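Local coordinates for COG0546: Predicted phosphatases (Streptococcus pneumoniae, PDB 2AH5), which is of unknown specific function but, as a haloacid dehalogenase-like hydrolase, is probably a phosphatase, at residues 5-10 and 100-105; 94-99 and 204-209; 128-133 and 144-149; 156-161 and 174-179. All blocks are in the same frame, centred on the assembly; numbering follows the deposited sequence.

Contact 1. Residues 5-10 and 100-105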
loop_
_atom_site.group_PDB
_atom_site.type_symbol
_atom_site.label_atom_id
_atom_site.label_comp_id
_atom_site.label_asym_id
_atom_site.label_seq_id
_atom_site.Cartn_x
_atom_site.Cartn_y
_atom_site.Cartn_z
ATOM N N THR A 5 -18.320 6.169 -6.949
ATOM C CA THR A 5 -18.861 6.801 -5.739
ATOM C C THR A 5 -17.958 6.649 -4.500
ATOM O O THR A 5 -18.240 7.235 -3.448
ATOM C CB THR A 5 -20.264 6.275 -5.358
ATOM O OG1 THR A 5 -20.173 4.899 -4.964
ATOM C CG2 THR A 5 -21.261 6.411 -6.516
ATOM N N ALA A 6 -16.883 5.874 -4.629
ATOM C CA ALA A 6 -16.016 5.542 -3.500
ATOM C C ALA A 6 -14.581 5.395 -4.002
ATOM O O ALA A 6 -14.344 4.885 -5.104
ATOM C CB ALA A 6 -16.472 4.266 -2.851
ATOM N N ILE A 7 -13.643 5.871 -3.201
ATOM C CA ILE A 7 -12.237 5.857 -3.585
ATOM C C ILE A 7 -11.409 5.050 -2.574
ATOM O O ILE A 7 -11.481 5.309 -1.359
ATOM C CB ILE A 7 -11.663 7.287 -3.725
ATOM C CG1 ILE A 7 -12.498 8.132 -4.712
ATOM C CG2 ILE A 7 -10.198 7.207 -4.145
ATOM C CD1 ILE A 7 -11.942 9.563 -4.943
ATOM N N PHE A 8 -10.673 4.045 -3.076
ATOM C CA PHE A 8 -9.813 3.180 -2.250
ATOM C C PHE A 8 -8.346 3.603 -2.433
ATOM O O PHE A 8 -7.912 3.850 -3.556
ATOM C CB PHE A 8 -9.922 1.700 -2.679
ATOM C CG PHE A 8 -11.297 1.091 -2.518
ATOM C CD1 PHE A 8 -12.313 1.744 -1.812
ATOM C CD2 PHE A 8 -11.544 -0.191 -3.033
ATOM C CE1 PHE A 8 -13.576 1.147 -1.648
ATOM C CE2 PHE A 8 -12.802 -0.804 -2.858
ATOM C CZ PHE A 8 -13.813 -0.139 -2.182
ATOM N N PHE A 9 -7.575 3.587 -1.350
ATOM C CA PHE A 9 -6.171 3.953 -1.408
ATOM C C PHE A 9 -5.302 2.817 -0.877
ATOM O O PHE A 9 -5.645 2.225 0.154
ATOM C CB PHE A 9 -5.929 5.141 -0.508
ATOM C CG PHE A 9 -6.454 6.421 -1.047
ATOM C CD1 PHE A 9 -7.764 6.780 -0.813
ATOM C CD2 PHE A 9 -5.628 7.264 -1.765
ATOM C CE1 PHE A 9 -8.254 7.988 -1.297
ATOM C CE2 PHE A 9 -6.112 8.500 -2.242
ATOM C CZ PHE A 9 -7.423 8.832 -2.007
ATOM N N ASP A 10 -4.201 2.502 -1.563
ATOM C CA ASP A 10 -3.105 1.738 -0.926
ATOM C C ASP A 10 -2.482 2.692 0.128
ATOM O O ASP A 10 -2.687 3.899 0.061
ATOM C CB ASP A 10 -2.035 1.297 -1.961
ATOM C CG ASP A 10 -1.191 0.089 -1.479
ATOM O OD1 ASP A 10 -1.296 -0.330 -0.301
ATOM O OD2 ASP A 10 -0.405 -0.457 -2.293
ATOM N N TYR A 100 -16.114 12.540 -1.804
ATOM C CA TYR A 100 -16.234 11.076 -1.815
ATOM C C TYR A 100 -15.902 10.476 -0.461
ATOM O O TYR A 100 -15.040 10.987 0.237
ATOM C CB TYR A 100 -15.207 10.463 -2.788
ATOM C CG TYR A 100 -15.368 10.840 -4.238
ATOM C CD1 TYR A 100 -16.188 10.095 -5.068
ATOM C CD2 TYR A 100 -14.686 11.937 -4.772
ATOM C CE1 TYR A 100 -16.346 10.425 -6.428
ATOM C CE2 TYR A 100 -14.823 12.279 -6.109
ATOM C CZ TYR A 100 -15.671 11.509 -6.934
ATOM O OH TYR A 100 -15.837 11.824 -8.271
ATOM N N PRO A 101 -16.548 9.341 -0.122
ATOM C CA PRO A 101 -16.101 8.538 1.002
ATOM C C PRO A 101 -14.789 7.883 0.537
ATOM O O PRO A 101 -14.728 7.434 -0.609
ATOM C CB PRO A 101 -17.221 7.498 1.162
ATOM C CG PRO A 101 -17.790 7.330 -0.214
ATOM C CD PRO A 101 -17.686 8.726 -0.841
ATOM N N LEU A 102 -13.772 7.895 1.391
ATOM C CA LEU A 102 -12.461 7.307 1.131
ATOM C C LEU A 102 -12.193 6.121 2.043
ATOM O O LEU A 102 -12.603 6.142 3.237
ATOM C CB LEU A 102 -11.368 8.329 1.415
ATOM C CG LEU A 102 -11.522 9.731 0.835
ATOM C CD1 LEU A 102 -10.331 10.579 1.208
ATOM C CD2 LEU A 102 -11.742 9.683 -0.684
ATOM N N TYR A 103 -11.490 5.121 1.505
ATOM C CA TYR A 103 -11.152 3.899 2.259
ATOM C C TYR A 103 -9.698 3.551 2.032
ATOM O O TYR A 103 -9.150 3.759 0.924
ATOM C CB TYR A 103 -12.026 2.720 1.794
ATOM C CG TYR A 103 -13.483 3.043 1.940
ATOM C CD1 TYR A 103 -14.116 2.879 3.172
ATOM C CD2 TYR A 103 -14.201 3.610 0.879
ATOM C CE1 TYR A 103 -15.451 3.213 3.338
ATOM C CE2 TYR A 103 -15.566 3.930 1.028
ATOM C CZ TYR A 103 -16.165 3.733 2.266
ATOM O OH TYR A 103 -17.487 4.047 2.447
ATOM N N ILE A 104 -9.053 3.034 3.072
ATOM C CA ILE A 104 -7.784 2.376 2.829
ATOM C C ILE A 104 -8.006 0.875 2.590
ATOM O O ILE A 104 -8.744 0.206 3.347
ATOM C CB ILE A 104 -6.800 2.624 3.986
ATOM C CG1 ILE A 104 -6.332 4.080 3.933
ATOM C CG2 ILE A 104 -5.613 1.696 3.898
ATOM C CD1 ILE A 104 -5.773 4.583 5.249
ATOM N N THR A 105 -7.320 0.363 1.562
ATOM C CA THR A 105 -7.271 -1.086 1.219
ATOM C C THR A 105 -5.806 -1.523 1.061
ATOM O O THR A 105 -5.170 -1.233 0.049
ATOM C CB THR A 105 -8.042 -1.402 -0.072
ATOM O OG1 THR A 105 -7.586 -0.542 -1.133
ATOM C CG2 THR A 105 -9.494 -1.223 0.127
#
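Ile7 is gripped from both ends by the neighbouring strand: its N donates to Pro101 O, and its O accepts from Tyr103 N at 2.9 Å. Phe9 repeats the pattern with Tyr103 O (N to O 2.8 Å) and Thr105 N, the alternating ladder of a parallel pair; the short axes are 32° apart. On the face of Ile7 and Phe9, Leu102 CD2 meets Ile7 CB and, at 3.9 Å, the edge of the Phe9 ring at CE1. Ile7 CD1 lies over one face of the Tyr100 ring, 4.0 Å from its centroid, a CH-pi contact. On the face of Phe8 and Tyr103 the two rings meet obliquely with planes at 87°, Phe8 CE1 being 3.6 Å from Tyr103 CD2. Thr105 CG2, anti to its carbonyl carbon (chi1 to OG1 53°), makes an off-centre CH-pi contact with the Phe8 ring. The looser side holds partly exposed Thr5 and Pro101: no hydrogen bond joins them, and Ala6 CB stays 4.3 Å from Pro101 CG. The ladder thus satisfies backbone polar atoms between apolar faces, while Thr105 OG1 is buried without a modelled partner and Asp10, probably the nucleophile of a HAD-type DxDx(T/V) motif, follows the strand end.

Contact 2. Residues 94-99 and 204-209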
loop_
_atom_site.group_PDB
_atom_site.type_symbol
_atom_site.label_atom_id
_atom_site.label_comp_id
_atom_site.label_asym_id
_atom_site.label_seq_id
_atom_site.Cartn_x
_atom_site.Cartn_y
_atom_site.Cartn_z
ATOM N N GLU A 94 -7.906 16.057 1.678
ATOM C CA GLU A 94 -8.892 17.107 2.010
ATOM C C GLU A 94 -9.808 17.334 0.814
ATOM O O GLU A 94 -11.035 17.381 0.946
ATOM C CB GLU A 94 -8.190 18.435 2.373
ATOM C CG GLU A 94 -7.393 18.463 3.641
ATOM C CD GLU A 94 -6.618 19.782 3.813
ATOM O OE1 GLU A 94 -5.834 20.173 2.892
ATOM O OE2 GLU A 94 -6.761 20.416 4.891
ATOM N N GLU A 95 -9.219 17.430 -0.378
ATOM C CA GLU A 95 -10.000 17.690 -1.583
ATOM C C GLU A 95 -10.926 16.536 -1.955
ATOM O O GLU A 95 -12.123 16.749 -2.153
ATOM C CB GLU A 95 -9.071 18.041 -2.747
ATOM C CG GLU A 95 -8.428 19.425 -2.616
ATOM C CD GLU A 95 -9.484 20.528 -2.517
ATOM O OE1 GLU A 95 -10.299 20.639 -3.455
ATOM O OE2 GLU A 95 -9.512 21.252 -1.496
ATOM N N LEU A 96 -10.399 15.314 -2.012
ATOM C CA LEU A 96 -11.235 14.156 -2.392
ATOM C C LEU A 96 -12.291 13.833 -1.330
ATOM O O LEU A 96 -13.442 13.588 -1.684
ATOM C CB LEU A 96 -10.387 12.914 -2.696
ATOM C CG LEU A 96 -9.632 12.884 -4.021
ATOM C CD1 LEU A 96 -8.688 11.663 -4.059
ATOM C CD2 LEU A 96 -10.565 12.840 -5.226
ATOM N N SER A 97 -11.904 13.890 -0.053
ATOM C CA SER A 97 -12.817 13.548 1.061
ATOM C C SER A 97 -14.037 14.456 1.137
ATOM O O SER A 97 -15.085 14.046 1.662
ATOM C CB SER A 97 -12.076 13.565 2.393
ATOM O OG SER A 97 -11.747 14.891 2.739
ATOM N N SER A 98 -13.911 15.680 0.609
ATOM C CA SER A 98 -15.046 16.589 0.546
ATOM C C SER A 98 -16.084 16.212 -0.526
ATOM O O SER A 98 -17.183 16.752 -0.516
ATOM C CB SER A 98 -14.593 18.057 0.433
ATOM O OG SER A 98 -14.017 18.337 -0.827
ATOM N N SER A 99 -15.761 15.266 -1.417
ATOM C CA SER A 99 -16.694 14.824 -2.460
ATOM C C SER A 99 -16.959 13.312 -2.486
ATOM O O SER A 99 -17.904 12.849 -3.134
ATOM C CB SER A 99 -16.186 15.248 -3.853
ATOM O OG SER A 99 -16.051 16.661 -3.938
ATOM N N GLU A 204 -2.338 15.815 -9.469
ATOM C CA GLU A 204 -2.737 15.324 -10.781
ATOM C C GLU A 204 -3.944 14.309 -10.671
ATOM O O GLU A 204 -4.767 14.178 -11.576
ATOM C CB GLU A 204 -1.526 14.676 -11.403
ATOM C CG GLU A 204 -1.643 14.414 -12.853
ATOM C CD GLU A 204 -0.364 13.812 -13.410
ATOM O OE1 GLU A 204 0.629 13.636 -12.646
ATOM O OE2 GLU A 204 -0.389 13.510 -14.611
ATOM N N VAL A 205 -4.044 13.649 -9.519
ATOM C CA VAL A 205 -5.107 12.659 -9.272
ATOM C C VAL A 205 -6.486 13.310 -9.393
ATOM O O VAL A 205 -7.460 12.704 -9.832
ATOM C CB VAL A 205 -4.958 12.015 -7.875
ATOM C CG1 VAL A 205 -6.179 11.165 -7.545
ATOM C CG2 VAL A 205 -3.700 11.127 -7.805
ATOM N N LEU A 206 -6.550 14.572 -8.993
ATOM C CA LEU A 206 -7.817 15.272 -8.810
ATOM C C LEU A 206 -8.538 15.477 -10.123
ATOM O O LEU A 206 -9.755 15.430 -10.167
ATOM C CB LEU A 206 -7.554 16.619 -8.154
ATOM C CG LEU A 206 -7.153 16.511 -6.701
ATOM C CD1 LEU A 206 -6.682 17.889 -6.236
ATOM C CD2 LEU A 206 -8.342 16.014 -5.849
ATOM N N ALA A 207 -7.763 15.685 -11.188
ATOM C CA ALA A 207 -8.292 15.940 -12.533
ATOM C C ALA A 207 -9.156 14.798 -13.059
ATOM O O ALA A 207 -10.096 15.025 -13.826
ATOM C CB ALA A 207 -7.133 16.229 -13.508
ATOM N N TYR A 208 -8.853 13.559 -12.647
ATOM C CA TYR A 208 -9.652 12.431 -13.081
ATOM C C TYR A 208 -11.090 12.581 -12.648
ATOM O O TYR A 208 -11.995 12.223 -13.395
ATOM C CB TYR A 208 -9.099 11.085 -12.589
ATOM C CG TYR A 208 -9.788 9.888 -13.218
ATOM C CD1 TYR A 208 -9.783 9.708 -14.607
ATOM C CD2 TYR A 208 -10.460 8.946 -12.433
ATOM C CE1 TYR A 208 -10.401 8.611 -15.193
ATOM C CE2 TYR A 208 -11.099 7.840 -13.011
ATOM C CZ TYR A 208 -11.063 7.682 -14.391
ATOM O OH TYR A 208 -11.668 6.600 -15.002
ATOM N N PHE A 209 -11.282 13.127 -11.449
ATOM C CA PHE A 209 -12.597 13.295 -10.873
ATOM C C PHE A 209 -13.243 14.650 -11.236
ATOM O O PHE A 209 -14.233 15.049 -10.633
ATOM C CB PHE A 209 -12.510 13.051 -9.355
ATOM C CG PHE A 209 -11.851 11.743 -9.006
ATOM C CD1 PHE A 209 -12.607 10.574 -8.892
ATOM C CD2 PHE A 209 -10.461 11.665 -8.840
ATOM C CE1 PHE A 209 -12.000 9.347 -8.584
ATOM C CE2 PHE A 209 -9.841 10.431 -8.535
ATOM C CZ PHE A 209 -10.621 9.267 -8.421
#
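Leu96 reaches Leu206 and Phe209 through apolar contacts, and no hydrogen bond joins the two segments. Among the aliphatic contacts, Leu206 CD2 is the shared point: it lies 3.8 Å from Leu96 CG and equally near Glu95 CB, the one atom that Glu95 packs on it. Leu96 CD1 also meets Val205 CG1, more distantly, at 4.3 Å. The aromatic contact is a CH-pi one, in which Leu96 CD2 sits over a face of the Phe209 ring, 4.2 Å from its centroid and 28° off the normal; the closest ring atom is CD2. These two side chains cross at about a right angle. Phe209 CG, anti to its carbonyl carbon (chi1 -52°), is thereby placed 4.1 Å from Leu96 CD2. The polar bonds do not cross the contact: Ser98 OG donates to Glu95 O at 2.8 Å, Ser99 N bonds to Leu96 O, and Tyr208 OH pairs with Gln176. On the sheet side, Leu96 and Phe209 both touch Ile7 of strand 6-9, and Phe209 meets Tyr100 edge-to-face. The weakly bonded C-terminal helix 204-208 therefore packs beside helix 89-97 over one face of the parallel sheet, an arrangement belonging to the layered alpha/beta Rossmann-like core of HAD proteins.

Contact 3. Residues 128-133 and 144-149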
loop_
_atom_site.group_PDB
_atom_site.type_symbol
_atom_site.label_atom_id
_atom_site.label_comp_id
_atom_site.label_asym_id
_atom_site.label_seq_id
_atom_site.Cartn_x
_atom_site.Cartn_y
_atom_site.Cartn_z
ATOM N N GLY A 128 -13.303 3.936 6.339
ATOM C CA GLY A 128 -12.948 2.560 6.668
ATOM C C GLY A 128 -11.492 2.331 6.351
ATOM O O GLY A 128 -10.961 2.930 5.432
ATOM N N ILE A 129 -10.853 1.477 7.134
ATOM C CA ILE A 129 -9.493 1.078 6.889
ATOM C C ILE A 129 -9.468 -0.448 6.972
ATOM O O ILE A 129 -9.793 -1.036 8.021
ATOM C CB ILE A 129 -8.509 1.698 7.912
ATOM C CG1 ILE A 129 -8.533 3.234 7.841
ATOM C CG2 ILE A 129 -7.061 1.098 7.713
ATOM C CD1 ILE A 129 -7.545 3.912 8.772
ATOM N N TYR A 130 -9.085 -1.060 5.856
ATOM C CA TYR A 130 -9.113 -2.520 5.660
ATOM C C TYR A 130 -7.707 -3.004 5.324
ATOM O O TYR A 130 -7.099 -2.521 4.365
ATOM C CB TYR A 130 -10.110 -2.868 4.549
ATOM C CG TYR A 130 -11.509 -2.407 4.936
ATOM C CD1 TYR A 130 -12.271 -3.174 5.805
ATOM C CD2 TYR A 130 -12.028 -1.186 4.494
ATOM C CE1 TYR A 130 -13.528 -2.774 6.210
ATOM C CE2 TYR A 130 -13.324 -0.755 4.903
ATOM C CZ TYR A 130 -14.051 -1.574 5.771
ATOM O OH TYR A 130 -15.327 -1.267 6.226
ATOM N N GLY A 131 -7.192 -3.931 6.125
ATOM C CA GLY A 131 -5.862 -4.532 5.857
ATOM C C GLY A 131 -5.985 -6.056 5.811
ATOM O O GLY A 131 -7.094 -6.587 5.743
ATOM N N SER A 132 -4.849 -6.746 5.834
ATOM C CA SER A 132 -4.846 -8.192 5.694
ATOM C C SER A 132 -5.328 -8.837 6.995
ATOM O O SER A 132 -5.133 -8.284 8.081
ATOM C CB SER A 132 -3.457 -8.703 5.346
ATOM O OG SER A 132 -2.557 -8.378 6.373
ATOM N N SER A 133 -5.895 -10.033 6.844
ATOM C CA SER A 133 -6.612 -10.755 7.917
ATOM C C SER A 133 -6.878 -12.160 7.387
ATOM O O SER A 133 -6.527 -12.460 6.233
ATOM C CB SER A 133 -7.949 -10.072 8.215
ATOM O OG SER A 133 -8.914 -10.295 7.180
ATOM N N HIS A 144 -12.476 -6.823 -2.037
ATOM C CA HIS A 144 -13.785 -7.471 -1.851
ATOM C C HIS A 144 -14.437 -7.093 -0.522
ATOM O O HIS A 144 -15.625 -6.777 -0.470
ATOM C CB HIS A 144 -13.684 -9.005 -1.920
ATOM C CG HIS A 144 -13.651 -9.558 -3.319
ATOM N ND1 HIS A 144 -14.564 -9.204 -4.295
ATOM C CD2 HIS A 144 -12.810 -10.448 -3.897
ATOM C CE1 HIS A 144 -14.278 -9.847 -5.415
ATOM N NE2 HIS A 144 -13.222 -10.610 -5.197
ATOM N N GLN A 145 -13.668 -7.172 0.555
ATOM C CA GLN A 145 -14.193 -6.836 1.868
ATOM C C GLN A 145 -14.693 -5.371 1.930
ATOM O O GLN A 145 -15.802 -5.106 2.435
ATOM C CB GLN A 145 -13.142 -7.100 2.931
ATOM C CG GLN A 145 -13.679 -6.803 4.323
ATOM C CD GLN A 145 -12.718 -7.124 5.432
ATOM O OE1 GLN A 145 -11.580 -7.552 5.195
ATOM N NE2 GLN A 145 -13.184 -6.939 6.677
ATOM N N ALA A 146 -13.866 -4.439 1.449
ATOM C CA ALA A 146 -14.239 -3.021 1.386
ATOM C C ALA A 146 -15.544 -2.821 0.599
ATOM O O ALA A 146 -16.464 -2.147 1.074
ATOM C CB ALA A 146 -13.093 -2.155 0.802
ATOM N N LEU A 147 -15.633 -3.424 -0.585
ATOM C CA LEU A 147 -16.809 -3.261 -1.444
ATOM C C LEU A 147 -18.079 -3.816 -0.791
ATOM O O LEU A 147 -19.096 -3.104 -0.672
ATOM C CB LEU A 147 -16.597 -3.940 -2.796
ATOM C CG LEU A 147 -15.625 -3.363 -3.835
ATOM C CD1 LEU A 147 -15.446 -4.411 -4.893
ATOM C CD2 LEU A 147 -16.189 -2.078 -4.432
ATOM N N GLN A 148 -18.002 -5.071 -0.344
ATOM C CA GLN A 148 -19.146 -5.728 0.291
ATOM C C GLN A 148 -19.608 -5.046 1.583
ATOM O O GLN A 148 -20.799 -4.792 1.747
ATOM C CB GLN A 148 -18.872 -7.218 0.483
ATOM C CG GLN A 148 -18.661 -7.895 -0.865
ATOM C CD GLN A 148 -18.299 -9.358 -0.763
ATOM O OE1 GLN A 148 -18.499 -10.000 0.275
ATOM N NE2 GLN A 148 -17.764 -9.897 -1.853
ATOM N N THR A 149 -18.670 -4.685 2.457
ATOM C CA THR A 149 -19.037 -4.044 3.719
ATOM C C THR A 149 -19.771 -2.719 3.485
ATOM O O THR A 149 -20.660 -2.371 4.259
ATOM C CB THR A 149 -17.830 -3.861 4.661
ATOM O OG1 THR A 149 -17.227 -5.140 4.860
ATOM C CG2 THR A 149 -18.297 -3.371 6.008
HETATM O O HOH W 1 -9.451 -7.696 6.589
#
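Gln145 OE1 and Gly131 O both accept protons from one water, which in turn accepts from Ser133 OG, so three groups grip its oxygen and the water carries the polar link between segments 128-133 and 144-149. The water oxygen lies 2.7 Å from Gly131 O and 2.7 Å from Ser133 OG; its 2.5 Å to Gln145 OE1 is very short, and that length is doubtful. Ser133 OG and Gln145 OE1 do not bond directly. Gln145 CG is anti to its backbone N (chi1 -178°) and the chain runs on extended, carrying the amide from the helix toward the strand. Its flank also rests against Tyr130, the residue most covered by the other segment: Tyr130 CD1 is 4.0 Å from Gln145 NE2, with ring and amide planes 56° apart. Ala146 meets the same ring differently, its CA over one face toward the rim and its CB 4.0 Å from Tyr130 CD2. At the phenol end, Tyr130 OH touches Thr149 CG2 at 3.6 Å, while its hydrogen bond goes to His150. Thr149 OG1 turns back to donate to Gln145 O (2.8 Å), an oxygen that also accepts from Thr149 N; the two donors arrive from opposite faces of the carbonyl plane. Strand and helix run roughly antiparallel, at 146°, with a closest axis approach of 9.1 Å. Strand 128-132 is the outermost on its side of the parallel sheet, hydrogen-bonded to strand 102-106; helix 139-149 covers it on the face where Ala146 also touches Phe8 and Thr105, while Ile129 faces helix 110-119 on the other side.

Contact 4. Residues 156-161 and 174-179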
loop_
_atom_site.group_PDB
_atom_site.type_symbol
_atom_site.label_atom_id
_atom_site.label_comp_id
_atom_site.label_asym_id
_atom_site.label_seq_id
_atom_site.Cartn_x
_atom_site.Cartn_y
_atom_site.Cartn_z
ATOM N N GLN A 156 -18.442 1.035 -8.998
ATOM C CA GLN A 156 -18.514 2.261 -8.227
ATOM C C GLN A 156 -17.217 2.610 -7.485
ATOM O O GLN A 156 -17.181 3.635 -6.794
ATOM C CB GLN A 156 -19.609 2.185 -7.164
ATOM C CG GLN A 156 -21.034 2.062 -7.637
ATOM C CD GLN A 156 -21.934 1.884 -6.418
ATOM O OE1 GLN A 156 -22.260 0.763 -6.049
ATOM N NE2 GLN A 156 -22.243 2.985 -5.734
ATOM N N ALA A 157 -16.184 1.759 -7.584
ATOM C CA ALA A 157 -14.939 2.028 -6.864
ATOM C C ALA A 157 -13.721 2.179 -7.801
ATOM O O ALA A 157 -13.743 1.734 -8.958
ATOM C CB ALA A 157 -14.680 0.944 -5.811
ATOM N N ILE A 158 -12.673 2.804 -7.276
ATOM C CA ILE A 158 -11.385 2.901 -7.960
ATOM C C ILE A 158 -10.338 2.758 -6.868
ATOM O O ILE A 158 -10.555 3.203 -5.739
ATOM C CB ILE A 158 -11.246 4.250 -8.758
ATOM C CG1 ILE A 158 -9.914 4.335 -9.540
ATOM C CG2 ILE A 158 -11.434 5.483 -7.875
ATOM C CD1 ILE A 158 -9.991 5.382 -10.686
ATOM N N ILE A 159 -9.228 2.096 -7.174
ATOM C CA ILE A 159 -8.090 2.058 -6.235
ATOM C C ILE A 159 -6.960 2.942 -6.772
ATOM O O ILE A 159 -6.635 2.922 -7.989
ATOM C CB ILE A 159 -7.616 0.615 -5.937
ATOM C CG1 ILE A 159 -6.544 0.606 -4.838
ATOM C CG2 ILE A 159 -7.143 -0.097 -7.250
ATOM C CD1 ILE A 159 -6.257 -0.796 -4.284
ATOM N N ILE A 160 -6.408 3.752 -5.871
ATOM C CA ILE A 160 -5.261 4.586 -6.145
ATOM C C ILE A 160 -4.088 3.845 -5.526
ATOM O O ILE A 160 -4.055 3.646 -4.303
ATOM C CB ILE A 160 -5.463 5.992 -5.487
ATOM C CG1 ILE A 160 -6.740 6.641 -6.083
ATOM C CG2 ILE A 160 -4.158 6.856 -5.579
ATOM C CD1 ILE A 160 -7.028 8.115 -5.713
ATOM N N GLY A 161 -3.156 3.398 -6.366
ATOM C CA GLY A 161 -2.072 2.543 -5.884
ATOM C C GLY A 161 -0.787 2.619 -6.684
ATOM O O GLY A 161 -0.794 3.096 -7.829
ATOM N N GLY A 174 -12.757 -6.202 -10.503
ATOM C CA GLY A 174 -13.564 -5.365 -11.388
ATOM C C GLY A 174 -13.656 -3.872 -11.057
ATOM O O GLY A 174 -14.497 -3.165 -11.604
ATOM N N ILE A 175 -12.800 -3.371 -10.169
ATOM C CA ILE A 175 -12.846 -1.922 -9.878
ATOM C C ILE A 175 -11.866 -1.208 -10.809
ATOM O O ILE A 175 -10.997 -1.845 -11.419
ATOM C CB ILE A 175 -12.519 -1.586 -8.391
ATOM C CG1 ILE A 175 -11.068 -1.950 -8.061
ATOM C CG2 ILE A 175 -13.490 -2.322 -7.414
ATOM C CD1 ILE A 175 -10.578 -1.411 -6.717
ATOM N N GLN A 176 -11.988 0.108 -10.924
ATOM C CA GLN A 176 -11.045 0.840 -11.757
ATOM C C GLN A 176 -9.691 0.955 -11.021
ATOM O O GLN A 176 -9.608 0.729 -9.812
ATOM C CB GLN A 176 -11.585 2.213 -12.087
ATOM C CG GLN A 176 -12.692 2.228 -13.171
ATOM C CD GLN A 176 -13.081 3.629 -13.528
ATOM O OE1 GLN A 176 -12.217 4.489 -13.719
ATOM N NE2 GLN A 176 -14.385 3.889 -13.592
ATOM N N LYS A 177 -8.642 1.288 -11.770
ATOM C CA LYS A 177 -7.271 1.365 -11.232
ATOM C C LYS A 177 -6.626 2.656 -11.690
ATOM O O LYS A 177 -6.633 2.985 -12.892
ATOM C CB LYS A 177 -6.417 0.134 -11.615
ATOM C CG LYS A 177 -6.869 -0.596 -12.894
ATOM C CD LYS A 177 -5.865 -1.661 -13.341
ATOM C CE LYS A 177 -6.492 -2.716 -14.242
ATOM N NZ LYS A 177 -6.898 -2.183 -15.595
ATOM N N LEU A 178 -6.105 3.390 -10.709
ATOM C CA LEU A 178 -5.394 4.630 -10.945
ATOM C C LEU A 178 -3.954 4.453 -10.456
ATOM O O LEU A 178 -3.705 4.324 -9.234
ATOM C CB LEU A 178 -6.075 5.779 -10.202
ATOM C CG LEU A 178 -5.672 7.214 -10.612
ATOM C CD1 LEU A 178 -6.760 8.181 -10.197
ATOM C CD2 LEU A 178 -4.314 7.652 -10.082
ATOM N N ALA A 179 -3.016 4.414 -11.403
ATOM C CA ALA A 179 -1.605 4.170 -11.075
ATOM C C ALA A 179 -0.925 5.458 -10.627
ATOM O O ALA A 179 -1.102 6.500 -11.248
ATOM C CB ALA A 179 -0.836 3.579 -12.291
HETATM O O HOH W 2 -15.176 1.733 -11.179
#
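Ile159 holds the centre of the pairing with both backbone polar atoms: its N donates to Gln176 O at 3.0 Å, and its O accepts from Leu178 N at 2.8 Å. Gln176 N to Ala157 O and Gly161 N to Leu178 O continue the ladder on either side. Its geometry changes along the strands: Ile159 N stands 36° out of the carbonyl plane of Gln176, whereas Leu178 N approaches Ile159 O almost straight on, at a C=O...N angle of 169°. Side chains pack over each face of this ladder. Ile158 CG1, anti to the backbone N (chi1 -177°), lies 3.7 Å from Gln176 CB, and Ile158 CD1 continues to Leu178 CB at 4.0 Å. On the face of Ile159, Ile175 CD1 reaches Ile159 CB at 3.7 Å while Ile175 CG2 touches Ala157 CB at 3.8 Å, so its two branches bridge two alternate residues of the neighbouring strand. A water lies 2.6 Å from Ala157 O and is weakly held by Gln176 NE2. Farther out, Gln176 OE1 is hydrogen-bonded to Tyr208 OH, and Lys177 NZ reaches the backbone O of Gln194 and of Tyr193. Ile143 and Leu147 of helix 139-149 and Ala170 of helix 164-173 cover Ile175. Gly174, with positive phi, lets the chain leave helix 164-173 and enter the second strand. Strand 157-161, helix 164-173 and strand 176-180 thus form a parallel beta-alpha-beta crossover, the repeating element of a Rossmann-like fold.

Contacts 1, 3 and 4 all reach one parallel sheet, ordered 128-132, 102-106, 6-9, 157-161, 176-180, 197-199. Contact 1 lies between the other two, its centre about 10 Å from that of contact 3 and about 9 Å from that of contact 4; backbone bonds join it to each. Along the chain these three follow in series. Contact 2 encloses contacts 3 and 4 in sequence and alternates with contact 1. Its helices cover a single face, touching contact 1 (centres about 11 Å apart) through Ile7 and contact 4 (about 14 Å) through Tyr208, but not contact 3 (about 21 Å). The sheet so assembled probably carries the HAD-type motif where strand 6-9 ends, at Asp10.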